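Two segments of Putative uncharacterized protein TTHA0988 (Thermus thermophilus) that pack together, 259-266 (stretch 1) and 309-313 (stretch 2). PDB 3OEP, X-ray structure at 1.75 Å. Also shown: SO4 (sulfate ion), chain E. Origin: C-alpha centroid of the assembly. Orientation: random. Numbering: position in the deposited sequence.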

# COMPACT_ATOMS: atom_id res chain seq x y z
N ARG A 259 7.05 16.54 -6.11
CA ARG A 259 7.39 16.97 -7.46
C ARG A 259 8.04 18.36 -7.46
O ARG A 259 8.99 18.59 -8.21
N LEU A 260 7.53 19.27 -6.63
CA LEU A 260 8.08 20.62 -6.51
C LEU A 260 9.53 20.59 -6.02
O LEU A 260 10.40 21.28 -6.58
N ALA A 261 9.79 19.82 -4.97
CA ALA A 261 11.15 19.66 -4.44
C ALA A 261 12.12 19.19 -5.52
O ALA A 261 13.19 19.76 -5.69
N ASN A 262 11.73 18.16 -6.26
CA ASN A 262 12.57 17.64 -7.34
C ASN A 262 12.80 18.65 -8.45
O ASN A 262 13.92 18.80 -8.95
N ARG A 263 11.75 19.36 -8.84
CA ARG A 263 11.86 20.33 -9.92
C ARG A 263 12.75 21.52 -9.54
O ARG A 263 13.46 22.06 -10.40
N LEU A 264 12.77 21.89 -8.26
CA LEU A 264 13.62 22.98 -7.79
C LEU A 264 15.11 22.69 -7.96
O LEU A 264 15.90 23.62 -8.12
N VAL A 265 15.50 21.42 -7.93
CA VAL A 265 16.90 21.04 -8.12
C VAL A 265 17.16 20.39 -9.49
O VAL A 265 18.17 19.71 -9.68
N GLY A 266 16.24 20.59 -10.43
CA GLY A 266 16.42 20.13 -11.80
C GLY A 266 16.23 18.65 -12.05
O GLY A 266 16.62 18.14 -13.10
N PRO A 309 9.64 26.11 3.28
CA PRO A 309 9.49 25.18 2.16
C PRO A 309 9.24 25.91 0.85
O PRO A 309 8.70 27.02 0.84
N GLY A 310 9.67 25.29 -0.24
CA GLY A 310 9.48 25.81 -1.58
C GLY A 310 10.71 26.46 -2.18
O GLY A 310 10.60 27.25 -3.12
N GLN A 311 11.89 26.15 -1.65
CA GLN A 311 13.11 26.71 -2.22
C GLN A 311 14.30 25.77 -2.11
O GLN A 311 14.31 24.83 -1.30
N SER A 312 15.29 26.04 -2.96
CA SER A 312 16.54 25.29 -2.96
C SER A 312 17.64 26.11 -2.31
O SER A 312 17.56 27.34 -2.23
N PHE A 313 18.68 25.42 -1.86
CA PHE A 313 19.73 26.04 -1.08
C PHE A 313 21.02 25.26 -1.22
O PHE A 313 21.01 24.09 -1.61

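Which side chains of the first segment reach the second? Leu-260 and Leu-264, one helical turn apart, both direct their CA-to-CB bonds toward it, and the backbone hydrogen bond from Leu-264 N to Leu-260 O (3.0 Å) links them. Leu-264 is the residue most covered by the other segment. Its chi1 is m (-74°) and chi2 is t (162°), a common leucine rotamer, and this carries CD1 to 3.6 Å from Gly-310 C and 3.7 Å from Gln-311 N, so the methyl lies against the backbone at that peptide. Leu-260 is t (178°) with chi2 p (54°), and its CD2 makes a looser approach, 4.5 Å from Gly-310 CA.

What do the leucines meet on the other side? Mainly bare backbone. Gly-310 has no side chain, and its positive phi (102°) with psi near 20° would jam a CB against the preceding carbonyl oxygen. The CA-to-CB bond of Gln-311 points away from the first segment and that of Ser-312 toward it, as expected of alternating strand residues; Gln-311 has chi1 p (67°) and chi2 t (-168°).

How is Ser-312 accommodated? Its CB lies 4.4 Å from Leu-264 CB and 4.2 Å from Val-265 CG1; Val-265 has chi1 m (-62°), and its CA-to-CB bond points sideways. No direct hydrogen bond joins the segments, but a water bridges them: it donates to Leu-264 O at 2.7 Å and hydrogen-bonds Ser-312 OG at 2.6 Å. The p rotamer of Ser-312 (74°) places OG within reach of this water.

Where does Arg-263 go instead? It lies out of reach of the strand segment. With chi1 m (-76°) and chi2 and chi3 both t, its extended chain presents the guanidinium edge to a sulfate, probably from the crystallisation liquor. Nearly linear hydrogen bonds run from Arg-263 NE to SO4 O1 (3.1 Å) and from Arg-263 NH2 to SO4 O2 (2.8 Å).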

# COMPACT_ATOMS: atom_id res chain seq x y z
CB ARG A 259 6.15 16.94 -8.36
CG ARG A 259 5.70 15.52 -8.69
CD ARG A 259 4.78 15.48 -9.90
NE ARG A 259 3.42 15.91 -9.57
CZ ARG A 259 2.47 15.13 -9.05
NH1 ARG A 259 2.72 13.85 -8.77
NH2 ARG A 259 1.27 15.63 -8.80
CB LEU A 260 7.23 21.49 -5.58
CG LEU A 260 7.73 22.93 -5.35
CD1 LEU A 260 7.96 23.63 -6.67
CD2 LEU A 260 6.78 23.71 -4.47
CB ALA A 261 11.15 18.71 -3.25
CB ASN A 262 11.99 16.35 -7.93
CG ASN A 262 12.51 15.11 -7.22
OD1 ASN A 262 13.65 15.08 -6.77
ND2 ASN A 262 11.67 14.09 -7.13
CB ARG A 263 10.47 20.79 -10.36
CG ARG A 263 9.79 19.72 -11.22
CD ARG A 263 8.29 19.94 -11.32
NE ARG A 263 7.66 18.93 -12.18
CZ ARG A 263 6.36 18.63 -12.16
NH1 ARG A 263 5.52 19.24 -11.33
NH2 ARG A 263 5.89 17.70 -12.99
CB LEU A 264 13.33 23.30 -6.33
CG LEU A 264 12.03 24.06 -6.09
CD1 LEU A 264 11.60 23.94 -4.62
CD2 LEU A 264 12.18 25.53 -6.52
CB VAL A 265 17.39 20.12 -6.99
CG1 VAL A 265 17.33 20.87 -5.66
CG2 VAL A 265 16.58 18.81 -6.93
CB PRO A 309 8.29 24.31 2.56
CG PRO A 309 7.52 25.13 3.54
CD PRO A 309 8.52 26.01 4.24
CB GLN A 311 13.43 28.06 -1.56
CG GLN A 311 13.81 27.99 -0.09
CD GLN A 311 13.82 29.36 0.57
OE1 GLN A 311 12.78 29.89 0.94
NE2 GLN A 311 15.01 29.92 0.73
CB SER A 312 16.95 24.88 -4.38
OG SER A 312 17.43 25.98 -5.12
CB PHE A 313 19.31 26.12 0.40
CG PHE A 313 18.91 24.80 1.00
CD1 PHE A 313 17.60 24.34 0.90
CD2 PHE A 313 19.84 24.02 1.68
CE1 PHE A 313 17.22 23.13 1.46
CE2 PHE A 313 19.46 22.80 2.24
CZ PHE A 313 18.16 22.35 2.12
S SO4 E . 8.99 16.40 -14.95
O1 SO4 E . 9.58 17.44 -14.11
O2 SO4 E . 7.58 16.24 -14.61
O3 SO4 E . 9.69 15.13 -14.74
O4 SO4 E . 9.11 16.79 -16.35
O HOH W 1 18.19 24.76 -7.23